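Local atomic coordinates of L-lysine 6-oxidase (PDB entry 3WEU), a protein that oxidises the epsilon-amino group of L-lysine with a cysteine tryptophylquinone cofactor, releasing ammonium and the hydrogen peroxide that makes it antibacterial. Residues N481-E486 / C496-L501. Numbering follows the deposited sequence.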
loop_
_atom_site.group_PDB
_atom_site.type_symbol
_atom_site.label_atom_id
_atom_site.label_comp_id
_atom_site.label_asym_id
_atom_site.label_seq_id
_atom_site.Cartn_x
_atom_site.Cartn_y
_atom_site.Cartn_z
ATOM N N ASN A 481 -30.354 -28.760 -3.080
ATOM C CA ASN A 481 -30.113 -27.526 -3.845
ATOM C C ASN A 481 -29.130 -26.545 -3.282
ATOM O O ASN A 481 -28.618 -25.658 -3.958
ATOM C CB ASN A 481 -31.478 -26.860 -3.952
ATOM C CG ASN A 481 -32.474 -27.750 -4.667
ATOM O OD1 ASN A 481 -33.440 -28.269 -4.114
ATOM N ND2 ASN A 481 -32.215 -27.932 -5.910
ATOM N N GLY A 482 -28.838 -26.685 -2.003
ATOM C CA GLY A 482 -28.033 -25.678 -1.329
ATOM C C GLY A 482 -28.845 -24.397 -1.217
ATOM O O GLY A 482 -30.094 -24.377 -1.419
ATOM N N LEU A 483 -28.132 -23.332 -0.840
ATOM C CA LEU A 483 -28.759 -22.082 -0.542
ATOM C C LEU A 483 -28.797 -21.207 -1.765
ATOM O O LEU A 483 -28.033 -21.431 -2.691
ATOM C CB LEU A 483 -27.982 -21.351 0.577
ATOM C CG LEU A 483 -28.079 -22.072 1.923
ATOM C CD1 LEU A 483 -27.107 -21.403 2.900
ATOM C CD2 LEU A 483 -29.487 -22.115 2.520
ATOM N N THR A 484 -29.648 -20.174 -1.759
ATOM C CA THR A 484 -29.858 -19.380 -3.011
ATOM C C THR A 484 -29.100 -18.059 -2.883
ATOM O O THR A 484 -29.491 -17.207 -2.104
ATOM C CB THR A 484 -31.323 -19.144 -3.231
ATOM O OG1 THR A 484 -32.100 -20.294 -2.842
ATOM C CG2 THR A 484 -31.629 -18.667 -4.704
ATOM N N PRO A 485 -27.967 -17.904 -3.571
ATOM C CA PRO A 485 -27.114 -16.739 -3.235
ATOM C C PRO A 485 -27.731 -15.352 -3.518
ATOM O O PRO A 485 -27.581 -14.388 -2.736
ATOM C CB PRO A 485 -25.839 -16.986 -4.081
ATOM C CG PRO A 485 -26.264 -17.964 -5.155
ATOM C CD PRO A 485 -27.249 -18.862 -4.450
ATOM N N GLU A 486 -28.518 -15.256 -4.575
ATOM C CA GLU A 486 -28.997 -13.956 -5.011
ATOM C C GLU A 486 -30.380 -13.643 -4.478
ATOM O O GLU A 486 -30.866 -12.554 -4.680
ATOM C CB GLU A 486 -28.919 -13.827 -6.560
ATOM C CG GLU A 486 -29.640 -14.842 -7.354
ATOM C CD GLU A 486 -28.800 -16.123 -7.493
ATOM O OE1 GLU A 486 -27.837 -16.244 -8.370
ATOM O OE2 GLU A 486 -29.122 -16.999 -6.684
ATOM N N CYS A 496 -37.144 -16.708 5.010
ATOM C CA CYS A 496 -35.709 -16.568 5.023
ATOM C C CYS A 496 -35.022 -17.890 4.862
ATOM O O CYS A 496 -35.493 -18.893 5.347
ATOM C CB CYS A 496 -35.259 -15.968 6.371
ATOM S SG CYS A 496 -36.020 -14.360 6.643
ATOM N N GLU A 497 -33.827 -17.826 4.331
ATOM C CA GLU A 497 -32.948 -18.957 4.277
ATOM C C GLU A 497 -31.892 -18.712 5.329
ATOM O O GLU A 497 -31.663 -17.560 5.667
ATOM C CB GLU A 497 -32.206 -18.963 2.973
ATOM C CG GLU A 497 -33.110 -19.357 1.830
ATOM C CD GLU A 497 -32.393 -19.608 0.509
ATOM O OE1 GLU A 497 -31.188 -19.340 0.372
ATOM O OE2 GLU A 497 -33.101 -20.092 -0.404
ATOM N N PRO A 498 -31.163 -19.744 5.701
ATOM C CA PRO A 498 -29.943 -19.632 6.483
ATOM C C PRO A 498 -28.951 -18.623 5.857
ATOM O O PRO A 498 -28.687 -18.602 4.647
ATOM C CB PRO A 498 -29.382 -21.037 6.496
ATOM C CG PRO A 498 -30.549 -21.913 6.360
ATOM C CD PRO A 498 -31.617 -21.136 5.607
ATOM N N GLY A 499 -28.415 -17.748 6.710
ATOM C CA GLY A 499 -27.545 -16.699 6.269
ATOM C C GLY A 499 -28.264 -15.393 5.969
ATOM O O GLY A 499 -27.595 -14.341 5.886
ATOM N N ASP A 500 -29.579 -15.388 5.933
ATOM C CA ASP A 500 -30.274 -14.194 5.499
ATOM C C ASP A 500 -30.240 -13.027 6.489
ATOM O O ASP A 500 -30.201 -11.852 6.082
ATOM C CB ASP A 500 -31.693 -14.505 5.041
ATOM C CG ASP A 500 -31.739 -15.091 3.617
ATOM O OD1 ASP A 500 -30.691 -15.157 2.955
ATOM O OD2 ASP A 500 -32.858 -15.488 3.271
ATOM N N LEU A 501 -30.296 -13.327 7.787
ATOM C CA LEU A 501 -30.350 -12.256 8.786
ATOM C C LEU A 501 -29.027 -11.532 8.985
ATOM O O LEU A 501 -29.032 -10.380 9.432
ATOM C CB LEU A 501 -30.929 -12.737 10.117
ATOM C CG LEU A 501 -32.445 -12.682 10.198
ATOM C CD1 LEU A 501 -33.115 -13.381 9.106
ATOM C CD2 LEU A 501 -32.943 -13.204 11.527
#
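The CA atoms of Leu483 and Glu497 make the nearest CA pair across the two loop segments, 7.1 Å apart, a separation bridged by side chains. The carboxylate of Glu497 grips Thr484 with both oxygens. Thr484 N donates to Glu497 OE1 at 2.8 Å and nearly straight (170°), while Thr484 OG1 donates to Glu497 OE2 at 2.6 Å; each oxygen accepts on its syn lone pair, and bonds to both should restrict rotation of the carboxylate. Thr484 can offer both donors because OG1 stands beside its own backbone N (chi1 -37°), and the Glu497 chain, extended beyond CG, crosses it at about a right angle. One residue earlier, Leu483 CD2 packs on the Pro498 ring, 3.9 Å from CD, and its CD1 lies 3.7 Å from Pro498 O. Glu497 to Asp500 form a type II beta turn, closed by Asp500 N to Glu497 O at 3.0 Å, with Gly499 third at positive phi (93°), as is usual. Asp500 OD2 also accepts from Glu497 N at 2.7 Å, from above the carboxylate plane. Lys92 forms salt bridges with Glu497 OE1 and Asp500 OD1, probably balancing these buried charges, and hydrogen-bonds Thr484 O. Bidentate hydrogen bonding thus joins the loop after helix 475-481 to a type II turn beside strand 80-91, within the family's C-terminal domain.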